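Local coordinates for serine-pyruvate aminotransferase (agxt) (Sulfolobus solfataricus, PDB 3ZRP), which binds pyridoxal 5'-phosphate and, as a class-V aminotransferase, probably transfers the amino group of serine to pyruvate, at residues G21-V26 / V248-A253; Y39-L44 / P228-A233; Y46-S51 / D181-A186; I58-G63 / R224-V229. All coordinates share one frame; numbering follows the deposited sequence.

How the interactions relate
All four contacts are mostly apolar, and no hydrogen bond crosses any of them. Interaction 1 lies at the edge of the fold, where a loop that also meets the second subunit rests on helix 246-262 and one exposed glutamate takes part. Interactions 2, 3 and 4 join wholly buried residues. Interactions 2 and 3 both use helix 31-48, first against helix 223-234 and then against strand 182-186; interactions 2 and 4 share P228 and V229 on helix 223-234, and M230 and L41 of the former pack on I58 of the latter. Sulfur contacts mark interactions 2 and 3, an indole face interaction 4, whose glycine turn also reaches the cofactor phosphate.

Interaction 1 of 4, residues G21-V26 / V248-A253; sequences GLENNV and VILQLA
L250 reaches out from the helix into the bend of the 21-26 loop, where its CD1 lies 3.8 Å from E23 CB. E23 is modelled in two conformers; in the one described the carboxylate reaches the leucine as well, OE1 3.9 Å from L250 CD1, and the two side chains cross at about a right angle. V26 adds a looser touch, its CG1 being 4.3 Å from L250 CD1. At the other end of the loop, Q251 CG packs 3.6 Å from G21 N, and the backbones come closest here, with the CA atoms of G21 and Q251 5.3 Å apart. This is tight: a side chain on G21 would run into the Q251 amide. With CG beside its backbone N (chi1 -67°), Q251 runs along G21 and hands NE2 to the carbonyl O of L18. With an alanine here, L18 O would probably lose the amide donor and a gap would open beside G21. E23 is a calcium ligand seen in this protein, though no ion is bound to this chain in the model. Helix 246-262 also packs on helix 31-48, where L250 meets A36, and on strand 197-202, where L252 meets L197 and L199.

Interaction 2 of 4, residues Y39-L44 / P228-A233; sequences YSLKGL and PVMRGA
L41 and M230 carry most of this contact, which is largely apolar, with no hydrogen bond across it. The leucine's two methyls divide the work. CD2 approaches the thioether, 3.8 Å from M230 SD, whereas CD1 settles over the backbone of the neighbouring helix, 3.6 Å from M230 O and 4.1 Å from M230 CA. The same CD1 also reaches the methyl of the next turn, A233 CB, at 4.3 Å. One leucine thus rests against two residues three apart on the facing helix.

The torsions explain how sulfur and methyl meet. L41 holds CG beside its backbone N (chi1 -66°), which sends the fork straight across. M230 folds instead of stretching: its chain is bent at chi2 (-60°) and chi3, which sets SD beside L41 CD2, and the two side chains cross at about a right angle. The backbones stay well separated, 7.8 Å between the CA atoms of L41 and M230, so the side chains do the bridging.

Charges sit at the margin: R231 makes a salt bridge with D211, and K42 NZ a long, weak ion pair with E234 OE2. L37, one turn earlier on helix 31-48, continues the apolar seam by packing on V229, M230 and A233, and L41 also lies on P56 and I58. The arrangement is typical of a buried helix-helix interface, here joining helices 31-48 and 223-234 next to strand 55-60, outermost in the large mixed sheet within this chain.

Interaction 3 of 4, residues Y46-S51 / D181-A186; sequences YVMGAS and DVYLTA
M48 points its thioether straight at the strand and lies oblique to the side chain of Y183. The methionine is modelled in two conformers, and its SD and CE contacts hold for the one described. Beyond CG that chain is fully extended (chi2 169°, chi3 -175°), which pushes CE as far as the strand backbone: the methyl stops 3.5 Å from Y183 O. SD sits one bond behind, 3.9 Å from Y183 CB. It lies obliquely to the tyrosine ring, 5.5 Å from its centroid and 54° off the normal, a Met-aromatic contact.

Here helix 31-48 ends against one face of the seven-stranded mixed sheet in the large domain of a fold-type I PLP enzyme, the aspartate aminotransferase-like fold. G49 follows M48 with positive phi and finishes the helix in a Schellman motif.

T185 closes the other flank of the methyl. Its CG2 approaches to 3.9 Å from M48 CE, while OG1, turned anti to the threonine's backbone N, is used in a hydrogen bond to the carbonyl O of G164. Y183 and T185 both direct their side chains toward the helix end, as alternate residues of a strand do, and L184 between them points away, to the side where the cofactor is bound. Around the thioether, L201 of strand 197-202 and V168 of a loop also pack on M48, and Y183 lies against V173 and against V162 of strand 157-163.

Interaction 4 of 4, residues I58-G63 / R224-V229; sequences IIPGGG and RNWLPV. With PLP (pyridoxal-5'-phosphate), chain C.
W226 offers one face of its indole to strand 55-60, and both I59 and P60 pack on that face. P60 takes the six-membered ring: CD stands 3.8 Å from its centroid, 30° off the normal. The closest approach of the pair is P60 CD to W226 CZ2, at 3.4 Å. I59 takes the five-membered ring with its CG2 methyl, 4.0 Å from the centroid and 22° off the normal. Both are CH-pi contacts, set toward the rim of the rings.

The torsions sort the branches of I59. CG1 lies between the backbone N and the carbonyl carbon (chi1 62°), and this leaves CG2 as the branch that meets the indole. W226 keeps CG beside its own backbone N, bringing the ring broadside to the strand. Its rotation is further fixed by NE1, which is hydrogen-bonded to the carbonyl O of Y220, and by an edge-to-face contact with F241. A leucine in its place would probably leave P60 and I59 without a flat surface to lie on and take away the N-H that reaches Y220 O.

Past P60 the chain turns through G61 and G62 to G63, whose N donates to PLP O1P at 2.9 Å; a side chain on G62 or G63 would strike the cofactor. This strand-turn-helix, with G62 at the N-cap of helix 63-69, is a phosphate-binding turn of the PLP site, to which Y240 and T243 of the second subunit also contribute.

Interaction 1 of 4, residues G21-V26 / V248-A253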
loop_
_atom_site.group_PDB
_atom_site.type_symbol
_atom_site.label_atom_id
_atom_site.label_comp_id
_atom_site.label_asym_id
_atom_site.label_seq_id
_atom_site.Cartn_x
_atom_site.Cartn_y
_atom_site.Cartn_z
ATOM N N GLY A 21 0.259 -15.363 6.247
ATOM C CA GLY A 21 -0.616 -14.670 5.295
ATOM C C GLY A 21 -1.596 -15.567 4.557
ATOM O O GLY A 21 -2.331 -15.099 3.682
ATOM N N LEU A 22 -1.613 -16.858 4.891
ATOM C CA LEU A 22 -2.554 -17.786 4.245
ATOM C C LEU A 22 -3.927 -17.843 4.917
ATOM O O LEU A 22 -4.841 -18.467 4.381
ATOM C CB LEU A 22 -1.972 -19.199 4.124
ATOM C CG LEU A 22 -0.861 -19.503 3.126
ATOM C CD1 LEU A 22 -0.588 -21.004 3.135
ATOM C CD2 LEU A 22 -1.193 -19.033 1.711
ATOM N N GLU A 23 -4.063 -17.190 6.071
ATOM C CA GLU A 23 -5.337 -17.124 6.792
ATOM C C GLU A 23 -6.461 -16.591 5.900
ATOM O O GLU A 23 -6.388 -15.468 5.394
ATOM C CB GLU A 23 -5.214 -16.264 8.059
ATOM C CG GLU A 23 -5.079 -17.042 9.376
ATOM C CD GLU A 23 -5.550 -16.237 10.580
ATOM O OE1 GLU A 23 -4.985 -15.151 10.831
ATOM O OE2 GLU A 23 -6.488 -16.684 11.276
ATOM N N ASN A 24 -7.493 -17.412 5.713
ATOM C CA ASN A 24 -8.639 -17.035 4.890
ATOM C C ASN A 24 -9.824 -16.550 5.733
ATOM O O ASN A 24 -9.775 -16.622 6.970
ATOM C CB ASN A 24 -9.058 -18.185 3.982
ATOM C CG ASN A 24 -9.477 -17.718 2.609
ATOM O OD1 ASN A 24 -9.972 -16.594 2.437
ATOM N ND2 ASN A 24 -9.276 -18.577 1.614
ATOM N N ASN A 25 -10.874 -16.074 5.046
ATOM C CA ASN A 25 -12.071 -15.482 5.673
ATOM C C ASN A 25 -11.736 -14.370 6.684
ATOM O O ASN A 25 -12.335 -14.290 7.766
ATOM C CB ASN A 25 -12.981 -16.568 6.284
ATOM C CG ASN A 25 -12.935 -17.874 5.507
ATOM O OD1 ASN A 25 -12.560 -18.917 6.044
ATOM N ND2 ASN A 25 -13.296 -17.818 4.232
ATOM N N VAL A 26 -10.777 -13.522 6.314
ATOM C CA VAL A 26 -10.295 -12.442 7.170
ATOM C C VAL A 26 -10.353 -11.128 6.401
ATOM O O VAL A 26 -9.788 -11.002 5.310
ATOM C CB VAL A 26 -8.841 -12.710 7.700
ATOM C CG1 VAL A 26 -8.255 -11.479 8.374
ATOM C CG2 VAL A 26 -8.822 -13.896 8.673
ATOM N N VAL A 248 -0.869 -8.683 4.628
ATOM C CA VAL A 248 0.492 -8.185 4.868
ATOM C C VAL A 248 0.650 -7.886 6.367
ATOM O O VAL A 248 1.712 -8.089 6.939
ATOM C CB VAL A 248 0.776 -6.922 4.018
ATOM C CG1 VAL A 248 2.155 -6.344 4.306
ATOM C CG2 VAL A 248 0.693 -7.286 2.554
ATOM N N ILE A 249 -0.412 -7.384 6.974
ATOM C CA ILE A 249 -0.406 -7.064 8.416
ATOM C C ILE A 249 -0.394 -8.352 9.280
ATOM O O ILE A 249 0.215 -8.382 10.366
ATOM C CB ILE A 249 -1.584 -6.154 8.789
ATOM C CG1 ILE A 249 -1.335 -4.727 8.249
ATOM C CG2 ILE A 249 -1.749 -6.051 10.325
ATOM C CD1 ILE A 249 -2.544 -3.805 8.247
ATOM N N LEU A 250 -1.072 -9.398 8.813
ATOM C CA LEU A 250 -1.005 -10.720 9.475
ATOM C C LEU A 250 0.441 -11.236 9.466
ATOM O O LEU A 250 0.952 -11.725 10.489
ATOM C CB LEU A 250 -1.914 -11.734 8.755
ATOM C CG LEU A 250 -3.440 -11.489 8.738
ATOM C CD1 LEU A 250 -4.170 -12.600 7.959
ATOM C CD2 LEU A 250 -3.970 -11.361 10.135
ATOM N N GLN A 251 1.089 -11.140 8.297
ATOM C CA GLN A 251 2.495 -11.523 8.167
ATOM C C GLN A 251 3.380 -10.694 9.114
ATOM O O GLN A 251 4.254 -11.247 9.800
ATOM C CB GLN A 251 2.960 -11.425 6.698
ATOM C CG GLN A 251 2.276 -12.458 5.797
ATOM C CD GLN A 251 2.403 -12.188 4.297
ATOM O OE1 GLN A 251 2.175 -11.077 3.831
ATOM N NE2 GLN A 251 2.728 -13.224 3.535
ATOM N N LEU A 252 3.144 -9.381 9.158
ATOM C CA LEU A 252 3.880 -8.473 10.056
ATOM C C LEU A 252 3.761 -8.891 11.543
ATOM O O LEU A 252 4.745 -8.827 12.283
ATOM C CB LEU A 252 3.460 -6.985 9.868
ATOM C CG LEU A 252 4.214 -5.952 10.746
ATOM C CD1 LEU A 252 5.741 -5.922 10.450
ATOM C CD2 LEU A 252 3.633 -4.531 10.645
ATOM N N ALA A 253 2.570 -9.297 11.981
ATOM C CA ALA A 253 2.389 -9.679 13.406
ATOM C C ALA A 253 3.240 -10.906 13.778
ATOM O O ALA A 253 3.798 -11.004 14.898
ATOM C CB ALA A 253 0.911 -9.933 13.709
#

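Interaction 2 of 4, residues Y39-L44 / P228-A233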
loop_
_atom_site.group_PDB
_atom_site.type_symbol
_atom_site.label_atom_id
_atom_site.label_comp_id
_atom_site.label_asym_id
_atom_site.label_seq_id
_atom_site.Cartn_x
_atom_site.Cartn_y
_atom_site.Cartn_z
ATOM N N TYR A 39 -1.271 -6.272 17.883
ATOM C CA TYR A 39 -0.008 -6.908 18.195
ATOM C C TYR A 39 1.177 -6.246 17.471
ATOM O O TYR A 39 2.256 -6.062 18.049
ATOM C CB TYR A 39 -0.077 -8.410 17.912
ATOM C CG TYR A 39 1.162 -9.136 18.359
ATOM C CD1 TYR A 39 1.263 -9.645 19.670
ATOM C CD2 TYR A 39 2.253 -9.285 17.504
ATOM C CE1 TYR A 39 2.419 -10.318 20.094
ATOM C CE2 TYR A 39 3.401 -9.946 17.916
ATOM C CZ TYR A 39 3.481 -10.455 19.215
ATOM O OH TYR A 39 4.627 -11.099 19.616
ATOM N N SER A 40 0.988 -5.905 16.197
ATOM C CA SER A 40 2.044 -5.225 15.443
ATOM C C SER A 40 2.329 -3.836 15.997
ATOM O O SER A 40 3.492 -3.420 16.087
ATOM C CB SER A 40 1.685 -5.175 13.941
ATOM O OG SER A 40 1.562 -6.485 13.449
ATOM N N LEU A 41 1.267 -3.122 16.376
ATOM C CA LEU A 41 1.416 -1.825 16.990
ATOM C C LEU A 41 2.292 -1.908 18.253
ATOM O O LEU A 41 3.203 -1.087 18.431
ATOM C CB LEU A 41 0.046 -1.187 17.267
ATOM C CG LEU A 41 -0.776 -0.825 16.022
ATOM C CD1 LEU A 41 -2.144 -0.384 16.410
ATOM C CD2 LEU A 41 -0.085 0.273 15.184
ATOM N N LYS A 42 2.044 -2.912 19.101
ATOM C CA LYS A 42 2.880 -3.116 20.303
ATOM C C LYS A 42 4.316 -3.479 19.952
ATOM O O LYS A 42 5.259 -2.998 20.592
ATOM C CB LYS A 42 2.285 -4.189 21.231
ATOM C CG LYS A 42 0.980 -3.767 21.821
ATOM C CD LYS A 42 0.395 -4.834 22.717
ATOM C CE LYS A 42 -1.123 -4.690 22.801
ATOM N NZ LYS A 42 -1.548 -3.406 23.424
ATOM N N GLY A 43 4.457 -4.302 18.909
ATOM C CA GLY A 43 5.740 -4.725 18.392
ATOM C C GLY A 43 6.578 -3.567 17.901
ATOM O O GLY A 43 7.799 -3.586 18.084
ATOM N N LEU A 44 5.925 -2.572 17.276
ATOM C CA LEU A 44 6.598 -1.335 16.889
ATOM C C LEU A 44 7.182 -0.613 18.100
ATOM O O LEU A 44 8.327 -0.182 18.064
ATOM C CB LEU A 44 5.660 -0.410 16.091
ATOM C CG LEU A 44 6.283 0.712 15.241
ATOM C CD1 LEU A 44 7.423 0.249 14.320
ATOM C CD2 LEU A 44 5.210 1.403 14.414
ATOM N N PRO A 228 -7.756 6.814 14.122
ATOM C CA PRO A 228 -8.897 6.094 14.694
ATOM C C PRO A 228 -8.802 4.582 14.474
ATOM O O PRO A 228 -9.219 3.807 15.339
ATOM C CB PRO A 228 -10.109 6.677 13.941
ATOM C CG PRO A 228 -9.665 8.014 13.464
ATOM C CD PRO A 228 -8.201 7.844 13.159
ATOM N N VAL A 229 -8.242 4.152 13.342
ATOM C CA VAL A 229 -8.045 2.720 13.103
ATOM C C VAL A 229 -7.035 2.120 14.081
ATOM O O VAL A 229 -7.260 1.014 14.593
ATOM C CB VAL A 229 -7.659 2.401 11.609
ATOM C CG1 VAL A 229 -7.579 0.892 11.372
ATOM C CG2 VAL A 229 -8.669 3.022 10.661
ATOM N N MET A 230 -5.961 2.858 14.375
ATOM C CA MET A 230 -4.881 2.381 15.270
ATOM C C MET A 230 -5.303 2.349 16.737
ATOM O O MET A 230 -5.088 1.338 17.424
ATOM C CB MET A 230 -3.601 3.222 15.112
ATOM C CG MET A 230 -3.125 3.350 13.641
ATOM S SD MET A 230 -2.735 1.763 12.862
ATOM C CE MET A 230 -3.636 1.918 11.311
ATOM N N ARG A 231 -5.880 3.457 17.196
ATOM C CA ARG A 231 -6.476 3.535 18.534
ATOM C C ARG A 231 -7.558 2.479 18.705
ATOM O O ARG A 231 -7.586 1.758 19.719
ATOM C CB ARG A 231 -7.035 4.937 18.777
ATOM C CG ARG A 231 -5.967 5.942 19.163
ATOM C CD ARG A 231 -6.463 7.357 18.994
ATOM N NE ARG A 231 -5.529 8.310 19.585
ATOM C CZ ARG A 231 -5.574 9.622 19.401
ATOM N NH1 ARG A 231 -6.506 10.160 18.623
ATOM N NH2 ARG A 231 -4.667 10.393 19.983
ATOM N N GLY A 232 -8.443 2.370 17.717
ATOM C CA GLY A 232 -9.457 1.324 17.704
ATOM C C GLY A 232 -8.862 -0.052 17.951
ATOM O O GLY A 232 -9.257 -0.725 18.905
ATOM N N ALA A 233 -7.908 -0.461 17.110
ATOM C CA ALA A 233 -7.276 -1.789 17.197
ATOM C C ALA A 233 -6.801 -2.131 18.607
ATOM O O ALA A 233 -6.995 -3.262 19.079
ATOM C CB ALA A 233 -6.111 -1.905 16.222
#

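Interaction 3 of 4, residues Y46-S51 / D181-A186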
loop_
_atom_site.group_PDB
_atom_site.type_symbol
_atom_site.label_atom_id
_atom_site.label_comp_id
_atom_site.label_asym_id
_atom_site.label_seq_id
_atom_site.Cartn_x
_atom_site.Cartn_y
_atom_site.Cartn_z
ATOM N N TYR A 46 8.032 -1.948 20.907
ATOM C CA TYR A 46 9.098 -2.823 21.381
ATOM C C TYR A 46 10.418 -2.644 20.608
ATOM O O TYR A 46 11.473 -2.423 21.212
ATOM C CB TYR A 46 8.596 -4.285 21.394
ATOM C CG TYR A 46 9.663 -5.293 21.768
ATOM C CD1 TYR A 46 10.106 -5.422 23.097
ATOM C CD2 TYR A 46 10.238 -6.110 20.803
ATOM C CE1 TYR A 46 11.110 -6.326 23.432
ATOM C CE2 TYR A 46 11.237 -7.016 21.124
ATOM C CZ TYR A 46 11.667 -7.118 22.446
ATOM O OH TYR A 46 12.641 -8.025 22.758
ATOM N N VAL A 47 10.377 -2.704 19.271
ATOM C CA VAL A 47 11.609 -2.598 18.483
ATOM C C VAL A 47 12.165 -1.161 18.414
ATOM O O VAL A 47 13.366 -0.953 18.175
ATOM C CB VAL A 47 11.469 -3.194 17.045
ATOM C CG1 VAL A 47 11.035 -4.659 17.102
ATOM C CG2 VAL A 47 10.501 -2.371 16.187
ATOM N N MET A 48 11.308 -0.175 18.614
ATOM C CA MET A 48 11.775 1.208 18.656
ATOM C C MET A 48 12.095 1.702 20.068
ATOM O O MET A 48 12.593 2.812 20.249
ATOM C CB MET A 48 10.794 2.121 17.961
ATOM C CG MET A 48 11.036 2.134 16.467
ATOM S SD MET A 48 9.696 2.945 15.640
ATOM C CE MET A 48 10.135 2.697 13.925
ATOM N N GLY A 49 11.824 0.873 21.070
ATOM C CA GLY A 49 12.128 1.219 22.460
ATOM C C GLY A 49 11.340 2.418 22.929
ATOM O O GLY A 49 11.895 3.499 23.075
ATOM N N ALA A 50 10.043 2.229 23.148
ATOM C CA ALA A 50 9.190 3.288 23.669
ATOM C C ALA A 50 8.064 2.725 24.515
ATOM O O ALA A 50 7.570 1.635 24.267
ATOM C CB ALA A 50 8.622 4.124 22.535
ATOM N N SER A 51 7.654 3.501 25.507
ATOM C CA SER A 51 6.518 3.168 26.366
ATOM C C SER A 51 5.202 3.465 25.637
ATOM O O SER A 51 5.214 4.018 24.508
ATOM C CB SER A 51 6.587 3.986 27.652
ATOM O OG SER A 51 6.320 5.347 27.377
ATOM N N ASP A 181 10.528 12.516 17.617
ATOM C CA ASP A 181 9.098 12.775 17.453
ATOM C C ASP A 181 8.390 11.862 16.473
ATOM O O ASP A 181 7.209 11.539 16.674
ATOM C CB ASP A 181 8.876 14.242 17.133
ATOM C CG ASP A 181 9.347 15.122 18.266
ATOM O OD1 ASP A 181 8.746 15.011 19.362
ATOM O OD2 ASP A 181 10.344 15.846 18.070
ATOM N N VAL A 182 9.102 11.488 15.401
ATOM C CA VAL A 182 8.661 10.439 14.466
ATOM C C VAL A 182 9.841 9.541 14.140
ATOM O O VAL A 182 10.851 9.990 13.627
ATOM C CB VAL A 182 8.144 11.003 13.099
ATOM C CG1 VAL A 182 7.654 9.837 12.205
ATOM C CG2 VAL A 182 7.012 12.047 13.289
ATOM N N TYR A 183 9.712 8.255 14.430
ATOM C CA TYR A 183 10.716 7.278 14.025
ATOM C C TYR A 183 9.948 6.373 13.068
ATOM O O TYR A 183 8.853 5.928 13.404
ATOM C CB TYR A 183 11.264 6.495 15.253
ATOM C CG TYR A 183 12.757 6.287 15.187
ATOM C CD1 TYR A 183 13.326 5.532 14.153
ATOM C CD2 TYR A 183 13.615 6.877 16.135
ATOM C CE1 TYR A 183 14.704 5.351 14.057
ATOM C CE2 TYR A 183 15.004 6.690 16.067
ATOM C CZ TYR A 183 15.543 5.937 15.007
ATOM O OH TYR A 183 16.899 5.748 14.878
ATOM N N LEU A 184 10.451 6.158 11.859
ATOM C CA LEU A 184 9.653 5.418 10.903
ATOM C C LEU A 184 10.483 4.308 10.249
ATOM O O LEU A 184 11.733 4.357 10.239
ATOM C CB LEU A 184 9.016 6.362 9.856
ATOM C CG LEU A 184 9.989 7.127 8.951
ATOM C CD1 LEU A 184 10.421 6.271 7.743
ATOM C CD2 LEU A 184 9.397 8.469 8.472
ATOM N N THR A 185 9.780 3.293 9.758
ATOM C CA THR A 185 10.413 2.195 9.058
ATOM C C THR A 185 9.434 1.591 8.018
ATOM O O THR A 185 8.371 2.185 7.720
ATOM C CB THR A 185 11.034 1.149 10.056
ATOM O OG1 THR A 185 11.853 0.239 9.333
ATOM C CG2 THR A 185 9.974 0.355 10.827
ATOM N N ALA A 186 9.812 0.461 7.437
ATOM C CA ALA A 186 8.957 -0.255 6.478
ATOM C C ALA A 186 8.872 -1.712 6.894
ATOM O O ALA A 186 9.673 -2.162 7.710
ATOM C CB ALA A 186 9.540 -0.141 5.050
#

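Interaction 4 of 4, residues I58-G63 / R224-V229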
loop_
_atom_site.group_PDB
_atom_site.type_symbol
_atom_site.label_atom_id
_atom_site.label_comp_id
_atom_site.label_asym_id
_atom_site.label_seq_id
_atom_site.Cartn_x
_atom_site.Cartn_y
_atom_site.Cartn_z
ATOM N N ILE A 58 0.454 2.041 11.565
ATOM C CA ILE A 58 0.844 1.201 10.443
ATOM C C ILE A 58 -0.025 1.634 9.253
ATOM O O ILE A 58 -1.246 1.645 9.339
ATOM C CB ILE A 58 0.693 -0.283 10.822
ATOM C CG1 ILE A 58 1.692 -0.622 11.947
ATOM C CG2 ILE A 58 0.847 -1.204 9.602
ATOM C CD1 ILE A 58 1.446 -2.007 12.607
ATOM N N ILE A 59 0.604 2.046 8.155
ATOM C CA ILE A 59 -0.168 2.612 7.027
ATOM C C ILE A 59 0.214 1.865 5.767
ATOM O O ILE A 59 1.247 1.205 5.752
ATOM C CB ILE A 59 0.057 4.149 6.861
ATOM C CG1 ILE A 59 1.535 4.468 6.552
ATOM C CG2 ILE A 59 -0.359 4.922 8.178
ATOM C CD1 ILE A 59 1.797 5.943 6.100
ATOM N N PRO A 60 -0.639 1.938 4.713
ATOM C CA PRO A 60 -0.201 1.293 3.465
ATOM C C PRO A 60 0.978 1.979 2.800
ATOM O O PRO A 60 1.181 3.188 2.950
ATOM C CB PRO A 60 -1.447 1.378 2.555
ATOM C CG PRO A 60 -2.602 1.684 3.511
ATOM C CD PRO A 60 -1.969 2.540 4.573
ATOM N N GLY A 61 1.708 1.184 2.023
ATOM C CA GLY A 61 2.749 1.654 1.147
ATOM C C GLY A 61 4.092 1.100 1.536
ATOM O O GLY A 61 4.424 -0.071 1.262
ATOM N N GLY A 62 4.888 1.956 2.157
ATOM C CA GLY A 62 6.226 1.557 2.580
ATOM C C GLY A 62 6.937 2.718 3.229
ATOM O O GLY A 62 6.306 3.675 3.675
ATOM N N GLY A 63 8.259 2.635 3.272
ATOM C CA GLY A 63 9.057 3.719 3.840
ATOM C C GLY A 63 8.741 5.072 3.212
ATOM O O GLY A 63 8.679 6.069 3.899
ATOM N N ARG A 224 -3.927 11.701 10.641
ATOM C CA ARG A 224 -5.236 11.869 11.303
ATOM C C ARG A 224 -6.291 10.866 10.843
ATOM O O ARG A 224 -7.138 10.456 11.625
ATOM C CB ARG A 224 -5.770 13.300 11.162
ATOM C CG ARG A 224 -4.901 14.349 11.811
ATOM C CD ARG A 224 -5.284 15.765 11.375
ATOM N NE ARG A 224 -4.328 16.725 11.923
ATOM C CZ ARG A 224 -3.084 16.879 11.493
ATOM N NH1 ARG A 224 -2.622 16.152 10.463
ATOM N NH2 ARG A 224 -2.301 17.771 12.071
ATOM N N ASN A 225 -6.269 10.483 9.564
ATOM C CA ASN A 225 -7.243 9.551 9.055
ATOM C C ASN A 225 -7.000 8.107 9.492
ATOM O O ASN A 225 -7.942 7.320 9.563
ATOM C CB ASN A 225 -7.337 9.670 7.515
ATOM C CG ASN A 225 -7.954 10.969 7.093
ATOM O OD1 ASN A 225 -8.855 11.468 7.758
ATOM N ND2 ASN A 225 -7.478 11.541 5.995
ATOM N N TRP A 226 -5.752 7.757 9.799
ATOM C CA TRP A 226 -5.424 6.386 10.196
ATOM C C TRP A 226 -5.489 6.208 11.715
ATOM O O TRP A 226 -5.665 5.089 12.188
ATOM C CB TRP A 226 -4.035 5.977 9.726
ATOM C CG TRP A 226 -4.022 5.845 8.254
ATOM C CD1 TRP A 226 -3.557 6.785 7.368
ATOM C CD2 TRP A 226 -4.601 4.791 7.460
ATOM N NE1 TRP A 226 -3.772 6.347 6.087
ATOM C CE2 TRP A 226 -4.391 5.128 6.111
ATOM C CE3 TRP A 226 -5.234 3.579 7.761
ATOM C CZ2 TRP A 226 -4.808 4.299 5.034
ATOM C CZ3 TRP A 226 -5.651 2.753 6.719
ATOM C CH2 TRP A 226 -5.428 3.118 5.352
ATOM N N LEU A 227 -5.343 7.307 12.443
ATOM C CA LEU A 227 -5.314 7.273 13.924
ATOM C C LEU A 227 -6.511 6.547 14.576
ATOM O O LEU A 227 -6.296 5.740 15.487
ATOM C CB LEU A 227 -5.167 8.679 14.516
ATOM C CG LEU A 227 -3.950 9.107 15.322
ATOM C CD1 LEU A 227 -4.204 10.497 15.937
ATOM C CD2 LEU A 227 -3.631 8.098 16.411
ATOM N N PRO A 228 -7.756 6.814 14.122
ATOM C CA PRO A 228 -8.897 6.094 14.694
ATOM C C PRO A 228 -8.802 4.582 14.474
ATOM O O PRO A 228 -9.219 3.807 15.339
ATOM C CB PRO A 228 -10.109 6.677 13.941
ATOM C CG PRO A 228 -9.665 8.014 13.464
ATOM C CD PRO A 228 -8.201 7.844 13.159
ATOM N N VAL A 229 -8.242 4.152 13.342
ATOM C CA VAL A 229 -8.045 2.720 13.103
ATOM C C VAL A 229 -7.035 2.120 14.081
ATOM O O VAL A 229 -7.260 1.014 14.593
ATOM C CB VAL A 229 -7.659 2.401 11.609
ATOM C CG1 VAL A 229 -7.579 0.892 11.372
ATOM C CG2 VAL A 229 -8.669 3.022 10.661
HETATM N N1 PLP C . 14.586 5.121 3.249
HETATM C C2 PLP C . 15.598 4.188 3.211
HETATM C C2A PLP C . 16.810 4.398 4.080
HETATM C C3 PLP C . 15.493 3.045 2.387
HETATM O O3 PLP C . 16.385 2.201 2.396
HETATM C C4 PLP C . 14.354 2.845 1.598
HETATM C C4A PLP C . 14.255 1.575 0.745
HETATM C C5 PLP C . 13.351 3.837 1.646
HETATM C C6 PLP C . 13.457 4.960 2.492
HETATM C C5A PLP C . 12.089 3.753 0.838
HETATM O O4P PLP C . 11.212 2.697 1.239
HETATM P P PLP C . 10.095 2.092 0.291
HETATM O O1P PLP C . 9.486 1.047 1.171
HETATM O O2P PLP C . 10.889 1.545 -0.848
HETATM O O3P PLP C . 9.235 3.263 -0.034
#